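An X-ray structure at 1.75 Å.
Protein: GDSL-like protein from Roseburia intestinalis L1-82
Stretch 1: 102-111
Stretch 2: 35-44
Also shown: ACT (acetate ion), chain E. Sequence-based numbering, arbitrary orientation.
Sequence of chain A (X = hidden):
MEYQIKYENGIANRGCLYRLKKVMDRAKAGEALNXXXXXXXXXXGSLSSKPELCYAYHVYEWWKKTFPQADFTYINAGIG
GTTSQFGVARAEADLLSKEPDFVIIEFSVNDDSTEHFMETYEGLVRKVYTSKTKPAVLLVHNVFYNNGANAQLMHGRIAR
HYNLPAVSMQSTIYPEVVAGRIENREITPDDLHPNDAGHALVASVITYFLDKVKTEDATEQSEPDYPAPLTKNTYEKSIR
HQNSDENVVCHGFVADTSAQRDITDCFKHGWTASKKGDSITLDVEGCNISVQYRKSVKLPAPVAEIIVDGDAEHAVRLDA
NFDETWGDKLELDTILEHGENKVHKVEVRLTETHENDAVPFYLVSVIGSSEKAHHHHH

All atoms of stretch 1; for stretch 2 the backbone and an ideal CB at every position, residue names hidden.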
# COMPACT_ATOMS: atom_id res chain seq x y z
N PHE A 102 9.05 4.73 -13.32
CA PHE A 102 9.05 3.32 -13.00
C PHE A 102 8.43 3.19 -11.60
O PHE A 102 8.80 3.96 -10.72
CB PHE A 102 10.49 2.81 -13.01
CG PHE A 102 10.69 1.40 -12.48
CD1 PHE A 102 10.61 0.31 -13.32
CD2 PHE A 102 11.05 1.20 -11.15
CE1 PHE A 102 10.81 -0.98 -12.83
CE2 PHE A 102 11.27 -0.08 -10.66
CZ PHE A 102 11.15 -1.16 -11.51
N VAL A 103 7.46 2.29 -11.46
CA VAL A 103 6.74 2.06 -10.21
C VAL A 103 6.71 0.55 -9.94
O VAL A 103 6.20 -0.19 -10.76
CB VAL A 103 5.28 2.56 -10.30
CG1 VAL A 103 4.53 2.24 -9.00
CG2 VAL A 103 5.22 4.05 -10.63
N ILE A 104 7.26 0.15 -8.80
CA ILE A 104 7.00 -1.18 -8.19
C ILE A 104 5.81 -1.07 -7.25
O ILE A 104 5.76 -0.13 -6.39
CB ILE A 104 8.25 -1.72 -7.48
CG1 ILE A 104 9.16 -2.38 -8.52
CG2 ILE A 104 7.86 -2.70 -6.33
CD1 ILE A 104 10.54 -2.75 -8.02
N ILE A 105 4.88 -2.01 -7.41
CA ILE A 105 3.76 -2.11 -6.55
C ILE A 105 3.88 -3.40 -5.72
O ILE A 105 4.01 -4.47 -6.28
CB ILE A 105 2.44 -2.07 -7.34
CG1 ILE A 105 2.23 -0.75 -8.06
CG2 ILE A 105 1.28 -2.39 -6.42
CD1 ILE A 105 1.05 -0.74 -8.94
N GLU A 106 3.83 -3.29 -4.39
CA GLU A 106 4.23 -4.37 -3.51
C GLU A 106 3.28 -4.44 -2.30
O GLU A 106 3.56 -3.82 -1.25
CB GLU A 106 5.68 -4.10 -3.09
CG GLU A 106 6.37 -5.18 -2.29
CD GLU A 106 6.00 -5.29 -0.82
OE1 GLU A 106 5.39 -6.35 -0.47
OE2 GLU A 106 6.26 -4.32 -0.04
N PHE A 107 2.18 -5.19 -2.47
CA PHE A 107 1.13 -5.27 -1.44
C PHE A 107 0.69 -6.73 -1.19
O PHE A 107 -0.30 -6.97 -0.52
CB PHE A 107 -0.09 -4.42 -1.83
CG PHE A 107 0.08 -2.94 -1.62
CD1 PHE A 107 0.29 -2.43 -0.33
CD2 PHE A 107 0.11 -2.07 -2.69
CE1 PHE A 107 0.41 -1.05 -0.13
CE2 PHE A 107 0.33 -0.71 -2.48
CZ PHE A 107 0.43 -0.20 -1.21
N SER A 108 1.39 -7.71 -1.79
CA SER A 108 0.92 -9.11 -1.74
C SER A 108 1.08 -9.81 -0.38
O SER A 108 0.53 -10.93 -0.24
CB SER A 108 1.55 -9.93 -2.88
OG SER A 108 1.34 -9.26 -4.12
N VAL A 109 1.73 -9.19 0.64
CA VAL A 109 1.67 -9.73 1.99
C VAL A 109 1.06 -8.70 2.94
O VAL A 109 1.25 -8.77 4.20
CB VAL A 109 3.03 -10.23 2.50
CG1 VAL A 109 3.47 -11.49 1.76
CG2 VAL A 109 4.13 -9.17 2.43
N ASN A 110 0.33 -7.74 2.39
CA ASN A 110 -0.44 -6.79 3.19
C ASN A 110 -1.93 -7.02 2.93
O ASN A 110 -2.71 -7.27 3.87
CB ASN A 110 -0.07 -5.34 2.85
CG ASN A 110 1.28 -4.94 3.39
OD1 ASN A 110 2.27 -4.95 2.66
ND2 ASN A 110 1.34 -4.69 4.70
N ASP A 111 -2.31 -6.98 1.66
CA ASP A 111 -3.64 -7.36 1.19
C ASP A 111 -3.90 -8.81 1.63
O ASP A 111 -3.01 -9.64 1.54
CB ASP A 111 -3.77 -7.31 -0.33
CG ASP A 111 -3.76 -5.90 -0.91
OD1 ASP A 111 -3.33 -4.96 -0.16
OD2 ASP A 111 -4.17 -5.75 -2.07
N UNK A 35 12.45 6.76 -10.04
CA UNK A 35 12.29 5.34 -9.74
C UNK A 35 11.50 5.22 -8.43
O UNK A 35 12.05 5.62 -7.39
CB UNK A 35 13.65 4.64 -9.64
N UNK A 36 10.27 4.68 -8.47
CA UNK A 36 9.40 4.73 -7.34
C UNK A 36 8.96 3.33 -6.89
O UNK A 36 8.93 2.39 -7.66
CB UNK A 36 8.18 5.60 -7.67
N UNK A 37 8.53 3.29 -5.64
CA UNK A 37 8.08 2.07 -4.97
C UNK A 37 6.88 2.38 -4.08
O UNK A 37 6.97 3.28 -3.27
CB UNK A 37 9.21 1.45 -4.15
N UNK A 38 5.77 1.64 -4.25
CA UNK A 38 4.57 1.81 -3.48
C UNK A 38 4.23 0.44 -2.87
O UNK A 38 4.07 -0.54 -3.55
CB UNK A 38 3.43 2.36 -4.34
N UNK A 39 4.11 0.41 -1.56
CA UNK A 39 3.96 -0.83 -0.86
C UNK A 39 3.82 -0.63 0.64
O UNK A 39 3.65 0.51 1.09
CB UNK A 39 5.15 -1.74 -1.16
N UNK A 40 3.86 -1.75 1.39
CA UNK A 40 3.82 -1.84 2.86
C UNK A 40 5.20 -1.75 3.51
O UNK A 40 6.11 -1.10 2.97
CB UNK A 40 3.15 -3.15 3.28
N UNK A 41 5.37 -2.40 4.66
CA UNK A 41 6.58 -2.18 5.48
C UNK A 41 7.85 -2.73 4.82
O UNK A 41 8.94 -2.19 5.00
CB UNK A 41 6.40 -2.83 6.85
N UNK A 42 7.68 -3.79 4.04
CA UNK A 42 8.84 -4.42 3.36
C UNK A 42 9.39 -3.43 2.33
O UNK A 42 10.61 -3.33 2.18
CB UNK A 42 8.45 -5.74 2.69
N UNK A 43 8.52 -2.67 1.67
CA UNK A 43 8.95 -1.61 0.75
C UNK A 43 9.56 -0.45 1.56
O UNK A 43 10.58 0.09 1.16
CB UNK A 43 7.78 -1.12 -0.10
N UNK A 44 8.88 -0.01 2.62
CA UNK A 44 9.38 1.10 3.45
C UNK A 44 10.83 0.79 3.86
O UNK A 44 11.68 1.71 3.82
CB UNK A 44 8.50 1.31 4.68
C ACT E . 3.93 -4.99 6.64
O ACT E . 4.11 -5.18 7.89
OXT ACT E . 3.49 -3.94 6.17
CH3 ACT E . 4.23 -6.06 5.65

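Stretch 2 opens as a strand parallel to strand 102-106; being extended, it sends its side chains alternately to the two faces of the sheet. Position 35 pairs with Phe102, and its ideal CB lies 4.6 Å from Phe102 CD2, on the face that carries that ring. Any apolar side chain, branched or aromatic, could lie against the ring. The residue is Ile35, whose CG2 packs 3.7 Å from Phe102 CD2.

Position 36 turns to the face of Val103. Its backbone is fixed at both ends: its N donates to Phe102 O (2.8 Å) and its O accepts from Ile104 N (3.0 Å). The ideal CB is 3.5 Å from Phe102 O and 4.5 Å from Val103 CG2, which favours an apolar residue, small or moderate in size. Ala36 meets this with its methyl group alone.

Position 37 returns to the face of Phe102 and Ile104. Its CB, 4.4 Å from Ile104 O, meets no polar side chain that would reward a charge; the Ile104 side chain invites an apolar partner, aliphatic or aromatic. Phe37 takes the place, and its CE2 touches Ile104 CD1 at 3.7 Å.

Position 38 shares its face with Val103 and Ile105. The ring of Phe107 also reaches here, with CE2 4.7 Å from the ideal CB, so leucine, isoleucine, valine or methionine would all be reasonable. Leu38 brings its CG to 4.0 Å from Phe107 CE2, while its N donates to Ile104 O (2.8 Å) and its O accepts from Glu106 N (2.9 Å).

Position 39 permits little choice. An ideal CB would stand 2.6 Å from Glu106 O, a clash, and the extended phi/psi of -179/-171° is easiest for glycine. Gly39 lets the chains approach to 4.4 Å between its CA and Glu106 CA, and its CA lies over one face of the Phe107 ring, 3.8 Å from the centroid, in a CH-pi contact.

At position 40 the ideal CB would fall 2.1 Å from Asn110 OD1, so glycine is again indicated. Gly40 occupies the N-cap position before the helix, and its N makes a weak hydrogen bond to Glu106 O (3.4 Å).

Position 41 points sideways, with no atom of stretch 1 near its CB, but acetate is close by; a small polar residue would suit. It is Ser41, whose N donates to acetate OXT (2.9 Å), the same atom that accepts from Asn110 ND2 (2.7 Å).

Position 42 points toward stretch 1. Although Glu106 OE2 is 3.8 Å from its CB, Val109 offers an apolar surface to a longer aliphatic chain. Ile42 reaches it, CD1 to Val109 CG2, at 3.6 Å.

Position 43 has Glu106 OE2 just 3.5 Å from its CB, so a short donor such as serine or threonine fits. Thr43 donates from OG1 to Glu106 OE2 at 2.5 Å.

Position 44 faces no part of stretch 1, so many residues would do; Gln44 leads its side chain away.

Stretch 2, residues 35-44: IAFLGGSITQ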
# COMPACT_ATOMS: atom_id res chain seq x y z
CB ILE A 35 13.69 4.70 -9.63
CG1 ILE A 35 14.57 4.97 -10.87
CG2 ILE A 35 13.59 3.21 -9.31
CD1 ILE A 35 14.01 4.47 -12.19
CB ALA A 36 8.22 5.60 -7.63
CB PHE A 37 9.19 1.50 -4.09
CG PHE A 37 10.50 1.30 -4.81
CD1 PHE A 37 11.35 2.36 -5.05
CD2 PHE A 37 10.90 0.03 -5.22
CE1 PHE A 37 12.55 2.18 -5.70
CE2 PHE A 37 12.07 -0.14 -5.94
CZ PHE A 37 12.90 0.93 -6.15
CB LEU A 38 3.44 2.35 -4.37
CG LEU A 38 2.11 2.63 -3.66
CD1 LEU A 38 2.21 3.92 -2.87
CD2 LEU A 38 0.97 2.74 -4.68
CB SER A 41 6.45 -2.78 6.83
OG SER A 41 6.30 -4.16 6.69
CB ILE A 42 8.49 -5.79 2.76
CG1 ILE A 42 7.97 -6.76 3.82
CG2 ILE A 42 9.67 -6.36 1.98
CD1 ILE A 42 7.47 -8.05 3.23
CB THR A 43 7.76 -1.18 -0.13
OG1 THR A 43 7.37 -2.27 -0.99
CG2 THR A 43 8.03 0.06 -0.95
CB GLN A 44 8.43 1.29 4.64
CG GLN A 44 8.88 2.40 5.61
CD GLN A 44 10.02 2.02 6.51
OE1 GLN A 44 10.13 0.89 6.99
NE2 GLN A 44 10.90 2.99 6.76
O HOH W 1 5.28 -4.70 2.53
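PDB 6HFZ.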